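Local coordinates for protein lipase (Rhizopus chinensis, PDB 6A0W) that probably hydrolyses the ester bonds of triacylglycerols, as a secreted fungal lipase of the class 3 family with an alpha/beta hydrolase fold, at residues 105-110 against 148-153; 260-263 against 269-272; 265-268 against 272-275. All coordinates share one frame; numbering follows the deposited sequence.

Overall arrangement
The chain has the mixed sheet and flanking helices of an alpha/beta hydrolase fold. Following it from the N terminus, contact 1 comes first. It closes the loop between strand 102-108 and helix 137-160 and packs that helix on the sheet. Contacts 2 and 3 come much later, on the opposite side of the chain's centre. Their centres lie about 28 to 29 Å from that of contact 1. Contact 2 ties the end of strand 258-262 to the following loop. Contact 3 ties two parts of that same loop together. Their spans cross, since 265-268 lies between the halves of contact 2 while 272-275 extends beyond them. They touch and share Ser272.

Contact 1: 105-110 against 148-153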
loop_
_atom_site.group_PDB
_atom_site.type_symbol
_atom_site.label_atom_id
_atom_site.label_comp_id
_atom_site.label_asym_id
_atom_site.label_seq_id
_atom_site.Cartn_x
_atom_site.Cartn_y
_atom_site.Cartn_z
ATOM N N VAL A 105 0.404 -2.125 -11.518
ATOM C CA VAL A 105 -0.207 -0.786 -11.363
ATOM C C VAL A 105 0.413 -0.263 -10.073
ATOM O O VAL A 105 0.144 -0.843 -9.058
ATOM C CB VAL A 105 -1.740 -0.843 -11.285
ATOM C CG1 VAL A 105 -2.315 0.546 -11.167
ATOM C CG2 VAL A 105 -2.329 -1.558 -12.483
ATOM N N THR A 106 1.221 0.761 -10.134
ATOM C CA THR A 106 1.935 1.248 -8.930
ATOM C C THR A 106 1.605 2.714 -8.648
ATOM O O THR A 106 1.591 3.483 -9.586
ATOM C CB THR A 106 3.447 1.061 -9.114
ATOM O OG1 THR A 106 3.730 -0.286 -9.468
ATOM C CG2 THR A 106 4.238 1.444 -7.890
ATOM N N PHE A 107 1.415 3.073 -7.393
ATOM C CA PHE A 107 1.109 4.475 -7.028
ATOM C C PHE A 107 1.970 4.968 -5.864
ATOM O O PHE A 107 2.517 4.197 -5.097
ATOM C CB PHE A 107 -0.330 4.618 -6.538
ATOM C CG PHE A 107 -1.402 4.168 -7.491
ATOM C CD1 PHE A 107 -1.841 2.858 -7.498
ATOM C CD2 PHE A 107 -1.984 5.057 -8.368
ATOM C CE1 PHE A 107 -2.838 2.447 -8.362
ATOM C CE2 PHE A 107 -2.976 4.644 -9.234
ATOM C CZ PHE A 107 -3.403 3.343 -9.224
ATOM N N ARG A 108 2.288 6.459 -5.896
ATOM C CA ARG A 108 2.629 7.044 -4.585
ATOM C C ARG A 108 1.773 8.288 -4.370
ATOM O O ARG A 108 1.375 8.902 -5.346
ATOM C CB ARG A 108 4.117 7.389 -4.502
ATOM C CG ARG A 108 4.555 8.479 -5.466
ATOM C CD ARG A 108 6.043 8.788 -5.419
ATOM N NE ARG A 108 6.410 9.857 -6.345
ATOM C CZ ARG A 108 6.381 11.146 -6.042
ATOM N NH1 ARG A 108 6.005 11.538 -4.832
ATOM N NH2 ARG A 108 6.732 12.051 -6.947
ATOM N N GLY A 109 1.929 8.791 -3.241
ATOM C CA GLY A 109 1.462 10.137 -2.897
ATOM C C GLY A 109 2.674 11.011 -2.644
ATOM O O GLY A 109 3.724 10.719 -3.176
ATOM N N THR A 110 2.540 12.011 -1.826
ATOM C CA THR A 110 3.659 12.929 -1.541
ATOM C C THR A 110 4.776 12.228 -0.767
ATOM O O THR A 110 4.478 11.410 0.072
ATOM C CB THR A 110 3.165 14.110 -0.708
ATOM O OG1 THR A 110 4.301 14.883 -0.360
ATOM C CG2 THR A 110 2.427 13.692 0.540
ATOM N N LYS A 148 -8.515 8.239 -14.588
ATOM C CA LYS A 148 -8.637 8.510 -16.023
ATOM C C LYS A 148 -7.357 8.139 -16.713
ATOM O O LYS A 148 -7.364 7.791 -17.888
ATOM C CB LYS A 148 -8.853 10.013 -16.247
ATOM C CG LYS A 148 -10.122 10.515 -15.584
ATOM C CD LYS A 148 -10.102 12.019 -15.380
ATOM C CE LYS A 148 -11.509 12.548 -15.143
ATOM N NZ LYS A 148 -11.451 13.996 -14.816
ATOM N N ASP A 149 -6.235 8.307 -16.019
ATOM C CA ASP A 149 -4.937 8.049 -16.630
ATOM C C ASP A 149 -4.666 6.551 -16.709
ATOM O O ASP A 149 -4.004 6.090 -17.633
ATOM C CB ASP A 149 -3.826 8.728 -15.801
ATOM C CG ASP A 149 -4.049 10.209 -15.633
ATOM O OD1 ASP A 149 -4.533 10.787 -16.626
ATOM O OD2 ASP A 149 -3.737 10.773 -14.547
ATOM N N TYR A 150 -4.951 5.804 -15.643
ATOM C CA TYR A 150 -4.446 4.415 -15.620
ATOM C C TYR A 150 -5.436 3.324 -16.074
ATOM O O TYR A 150 -4.999 2.299 -16.573
ATOM C CB TYR A 150 -3.846 4.052 -14.237
ATOM C CG TYR A 150 -4.821 3.418 -13.320
ATOM C CD1 TYR A 150 -5.020 2.056 -13.336
ATOM C CD2 TYR A 150 -5.609 4.175 -12.497
ATOM C CE1 TYR A 150 -5.995 1.477 -12.563
ATOM C CE2 TYR A 150 -6.573 3.586 -11.701
ATOM C CZ TYR A 150 -6.772 2.239 -11.748
ATOM O OH TYR A 150 -7.787 1.651 -10.984
ATOM N N PHE A 151 -6.720 3.489 -15.761
ATOM C CA PHE A 151 -7.716 2.452 -15.978
ATOM C C PHE A 151 -7.767 1.953 -17.423
ATOM O O PHE A 151 -7.670 0.738 -17.645
ATOM C CB PHE A 151 -9.089 2.943 -15.522
ATOM C CG PHE A 151 -10.085 1.829 -15.309
ATOM C CD1 PHE A 151 -10.163 1.181 -14.098
ATOM C CD2 PHE A 151 -10.902 1.402 -16.340
ATOM C CE1 PHE A 151 -10.971 0.091 -13.927
ATOM C CE2 PHE A 151 -11.730 0.307 -16.181
ATOM C CZ PHE A 151 -11.771 -0.339 -14.967
ATOM N N PRO A 152 -7.791 2.871 -18.422
ATOM C CA PRO A 152 -7.866 2.388 -19.830
ATOM C C PRO A 152 -6.653 1.590 -20.207
ATOM O O PRO A 152 -6.740 0.666 -21.000
ATOM C CB PRO A 152 -7.899 3.669 -20.678
ATOM C CG PRO A 152 -8.005 4.809 -19.695
ATOM C CD PRO A 152 -8.150 4.298 -18.306
ATOM N N VAL A 153 -5.505 1.991 -19.669
ATOM C CA VAL A 153 -4.251 1.324 -19.966
ATOM C C VAL A 153 -4.212 -0.085 -19.375
ATOM O O VAL A 153 -3.761 -1.004 -20.048
ATOM C CB VAL A 153 -3.059 2.135 -19.421
ATOM C CG1 VAL A 153 -1.750 1.468 -19.813
ATOM C CG2 VAL A 153 -3.116 3.558 -19.976
#
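Val105 and Phe107 of strand 102-108 meet Tyr150 of helix 137-160 in a beta-alpha-beta crossover of the alpha/beta hydrolase fold. The helix lies on the chain between this strand and its parallel neighbour 165-171. Val105 and Phe107 are two residues apart, so both side chains leave the same face of the strand, toward the helix. The main feature is a T-shaped aromatic pair. The edge of Phe107 points at one face of Tyr150, with ring planes 89° apart and centroids 5.5 Å apart. Phe107 CZ leads and lies over the rim of the tyrosine ring, 4.0 Å from Tyr150 CE2. Val105 adds a methyl group at the other long side of that ring. Its CG1 stands opposite the backbone N (chi1 -178°) and approaches Tyr150 CD1 obliquely, at 3.8 Å. Tyr150 adopts an unusual chi1 of 93°. All three residues are buried, and the contact between the segments is apolar. The tyrosine hydroxyl is hydrogen-bonded to the hydroxyl of Tyr143, two turns earlier in the same helix. Phe107 also packs on Gln177 and Ala181 of helix 173-188 and touches the probable nucleophile elbow. Tyr150 reaches Ala181 too, together with Ile94 of strand 90-97 and Phe83 of strand 78-85. Val105 lies between Ile94 and Val168 of strand 165-171.

Contact 2: 260-263 against 269-272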
loop_
_atom_site.group_PDB
_atom_site.type_symbol
_atom_site.label_atom_id
_atom_site.label_comp_id
_atom_site.label_asym_id
_atom_site.label_seq_id
_atom_site.Cartn_x
_atom_site.Cartn_y
_atom_site.Cartn_z
ATOM N N GLN A 260 5.695 -11.582 11.012
ATOM C CA GLN A 260 4.528 -12.302 11.524
ATOM C C GLN A 260 3.275 -11.941 10.706
ATOM O O GLN A 260 2.986 -10.757 10.486
ATOM C CB GLN A 260 4.281 -11.948 12.990
ATOM C CG GLN A 260 5.368 -12.468 13.928
ATOM C CD GLN A 260 5.590 -13.984 13.790
ATOM O OE1 GLN A 260 4.635 -14.757 13.804
ATOM N NE2 GLN A 260 6.830 -14.399 13.580
ATOM N N ILE A 261 2.503 -12.958 10.335
ATOM C CA ILE A 261 1.221 -12.792 9.670
ATOM C C ILE A 261 0.043 -12.965 10.615
ATOM O O ILE A 261 -0.194 -14.029 11.198
ATOM C CB ILE A 261 1.102 -13.707 8.443
ATOM C CG1 ILE A 261 2.286 -13.494 7.541
ATOM C CG2 ILE A 261 -0.227 -13.501 7.689
ATOM C CD1 ILE A 261 2.281 -14.346 6.278
ATOM N N CYS A 262 -0.707 -11.890 10.801
ATOM C CA CYS A 262 -1.989 -11.989 11.453
ATOM C C CYS A 262 -3.019 -12.301 10.367
ATOM O O CYS A 262 -3.417 -11.411 9.617
ATOM C CB CYS A 262 -2.329 -10.711 12.221
ATOM S SG CYS A 262 -1.375 -10.458 13.755
ATOM N N THR A 263 -3.442 -13.566 10.295
ATOM C CA THR A 263 -4.148 -14.094 9.133
ATOM C C THR A 263 -5.593 -13.592 9.016
ATOM O O THR A 263 -6.225 -13.787 8.000
ATOM C CB THR A 263 -4.226 -15.639 9.177
ATOM O OG1 THR A 263 -4.760 -16.017 10.453
ATOM C CG2 THR A 263 -2.857 -16.242 8.954
ATOM N N LYS A 269 -5.236 -7.055 17.402
ATOM C CA LYS A 269 -4.410 -6.492 18.460
ATOM C C LYS A 269 -3.049 -7.134 18.492
ATOM O O LYS A 269 -2.138 -6.620 19.131
ATOM C CB LYS A 269 -5.099 -6.679 19.819
ATOM C CG LYS A 269 -6.359 -5.846 19.998
ATOM C CD LYS A 269 -6.275 -5.006 21.274
ATOM C CE LYS A 269 -7.328 -3.906 21.343
ATOM N NZ LYS A 269 -6.933 -2.702 20.557
ATOM N N GLN A 270 -2.858 -8.181 17.699
ATOM C CA GLN A 270 -1.691 -9.026 17.864
ATOM C C GLN A 270 -0.502 -8.681 16.992
ATOM O O GLN A 270 0.585 -9.153 17.276
ATOM C CB GLN A 270 -2.031 -10.511 17.712
ATOM C CG GLN A 270 -3.188 -10.992 18.603
ATOM C CD GLN A 270 -4.426 -11.249 17.774
ATOM O OE1 GLN A 270 -4.344 -11.889 16.715
ATOM N NE2 GLN A 270 -5.548 -10.654 18.170
ATOM N N CYS A 271 -0.685 -7.914 15.919
ATOM C CA CYS A 271 0.457 -7.538 15.094
ATOM C C CYS A 271 0.878 -6.110 15.461
ATOM O O CYS A 271 0.934 -5.773 16.665
ATOM C CB CYS A 271 0.196 -7.829 13.608
ATOM S SG CYS A 271 0.365 -9.586 13.121
ATOM N N SER A 272 1.034 -5.209 14.497
ATOM C CA SER A 272 1.624 -3.890 14.814
ATOM C C SER A 272 0.804 -3.019 15.771
ATOM O O SER A 272 1.347 -2.111 16.382
ATOM C CB SER A 272 1.969 -3.095 13.523
ATOM O OG SER A 272 0.763 -2.661 12.914
#
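Cys262 and Cys271 form a disulfide that closes a short loop after strand 258-262, at the edge region of the alpha/beta hydrolase sheet. Covalent bonding dominates the contact. Cys262 SG and Cys271 SG are 2.0 Å apart, and the chi3 of 105° gives the bridge a right-handed twist. Both sulfurs lie beside their own backbone N, opposite the carbonyl carbon, with chi1 of -73° in Cys262 and -78° in Cys271. Cys262 CB and Cys271 CB are 4.1 Å apart. Both cysteines are buried.

Van der Waals packing adds the rest. Cys271 SG lies 3.9 Å from Gln260 O on the strand. The strand itself is paired with strand 248-252 through Gln260 and Trp251, and with strand 33-35 through Ile261 and Val34. Cys271 packs on Glu249 and Trp251, while Cys262 packs on Val33, so the bridge ties the loop to strand 258-262 and packs against strands 248-252 and 33-35. The polar end of Gln260 turns away from the loop to Thr35 and Asp258. On the loop side, Gln270 rests against the bridge, with its CB 4.0 Å from Cys262 SG.

Contact 3: 265-268 against 272-275; sequences NIET and SNSI
Glu267 and Asn273 are brought together by their first torsions. In Glu267, CG sits between the backbone N and the carbonyl carbon (chi1 55°), and the chain then runs out extended. In Asn273, CG stands beside the backbone N, opposite the carbonyl carbon (chi1 -70°), which sends the amide across to the other segment. The two side chains cross at about a right angle, yet their carboxylate and amide planes are only 23° apart. Asn273 ND2 donates two hydrogen bonds. One goes to Glu267 OE1 at 3.1 Å and uses the anti lone pair of that oxygen. The other goes to Thr268 O at 2.9 Å, where the nitrogen stands above the carbonyl plane. Both bonds are somewhat bent, and each acceptor is tilted out of the amide plane. Two bonds from one nitrogen fix the rotation of the amide. A water adds a second link: it donates to Thr268 O at 2.8 Å and accepts from Asn273 N at 3.0 Å. Thr268 O therefore accepts from both the amide and the water. The other carboxylate oxygen, Glu267 OE2, is held by a salt bridge to Arg206 and a hydrogen bond from His245 N. These partners probably stabilise the charged form of the carboxylate. The asparagine sits on a short 3-10 turn, closed by Ile275 N to Ser272 O at 3.1 Å. This surface contact lies within the loop between strands 258-262 and 286-287 and joins two parts of it. Ile266 packs on helix 210-218, Glu267 on Arg225 of strand 223-228, and Ser274 and Ile275 on Trp251 of strand 248-252.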
loop_
_atom_site.group_PDB
_atom_site.type_symbol
_atom_site.label_atom_id
_atom_site.label_comp_id
_atom_site.label_asym_id
_atom_site.label_seq_id
_atom_site.Cartn_x
_atom_site.Cartn_y
_atom_site.Cartn_z
ATOM N N ASN A 265 -8.749 -11.037 8.487
ATOM C CA ASN A 265 -8.905 -10.020 7.438
ATOM C C ASN A 265 -9.486 -8.674 7.953
ATOM O O ASN A 265 -9.930 -7.824 7.176
ATOM C CB ASN A 265 -9.720 -10.575 6.263
ATOM C CG ASN A 265 -11.153 -10.954 6.655
ATOM O OD1 ASN A 265 -11.578 -10.790 7.810
ATOM N ND2 ASN A 265 -11.902 -11.443 5.683
ATOM N N ILE A 266 -9.536 -8.544 9.273
ATOM C CA ILE A 266 -9.863 -7.313 9.965
ATOM C C ILE A 266 -8.786 -7.099 10.993
ATOM O O ILE A 266 -8.287 -8.055 11.598
ATOM C CB ILE A 266 -11.219 -7.389 10.671
ATOM C CG1 ILE A 266 -12.335 -7.468 9.634
ATOM C CG2 ILE A 266 -11.455 -6.174 11.579
ATOM C CD1 ILE A 266 -12.578 -6.198 8.859
ATOM N N GLU A 267 -8.309 -5.867 11.099
ATOM C CA GLU A 267 -7.125 -5.635 11.904
ATOM C C GLU A 267 -7.282 -6.204 13.315
ATOM O O GLU A 267 -8.304 -6.005 13.946
ATOM C CB GLU A 267 -6.783 -4.151 11.989
ATOM C CG GLU A 267 -7.862 -3.201 12.479
ATOM C CD GLU A 267 -7.371 -1.759 12.421
ATOM O OE1 GLU A 267 -6.468 -1.457 13.205
ATOM O OE2 GLU A 267 -7.957 -0.931 11.690
ATOM N N THR A 268 -6.177 -6.677 13.873
ATOM C CA THR A 268 -6.165 -7.329 15.209
ATOM C C THR A 268 -5.231 -6.596 16.162
ATOM O O THR A 268 -4.474 -5.699 15.769
ATOM C CB THR A 268 -5.577 -8.768 15.113
ATOM O OG1 THR A 268 -4.178 -8.702 14.773
ATOM C CG2 THR A 268 -6.309 -9.585 14.011
ATOM N N SER A 272 1.034 -5.209 14.497
ATOM C CA SER A 272 1.624 -3.890 14.814
ATOM C C SER A 272 0.804 -3.019 15.771
ATOM O O SER A 272 1.347 -2.111 16.382
ATOM C CB SER A 272 1.969 -3.095 13.523
ATOM O OG SER A 272 0.763 -2.661 12.914
ATOM N N ASN A 273 -0.497 -3.244 15.887
ATOM C CA ASN A 273 -1.287 -2.479 16.853
ATOM C C ASN A 273 -0.825 -2.725 18.285
ATOM O O ASN A 273 -1.114 -1.914 19.162
ATOM C CB ASN A 273 -2.781 -2.792 16.747
ATOM C CG ASN A 273 -3.381 -2.244 15.471
ATOM O OD1 ASN A 273 -2.900 -1.245 14.943
ATOM N ND2 ASN A 273 -4.434 -2.880 14.980
ATOM N N SER A 274 -0.069 -3.797 18.492
ATOM C CA SER A 274 0.517 -4.113 19.813
ATOM C C SER A 274 1.635 -3.163 20.232
ATOM O O SER A 274 1.947 -3.157 21.400
ATOM C CB SER A 274 1.043 -5.569 19.865
ATOM O OG SER A 274 2.219 -5.753 19.112
ATOM N N ILE A 275 2.242 -2.384 19.325
ATOM C CA ILE A 275 3.256 -1.399 19.731
ATOM C C ILE A 275 2.748 0.059 19.912
ATOM O O ILE A 275 3.492 0.945 20.332
ATOM C CB ILE A 275 4.532 -1.434 18.852
ATOM C CG1 ILE A 275 4.254 -1.178 17.356
ATOM C CG2 ILE A 275 5.251 -2.766 19.009
ATOM C CD1 ILE A 275 3.979 0.266 17.024
HETATM O O HOH W 1 -2.019 -5.427 14.512
#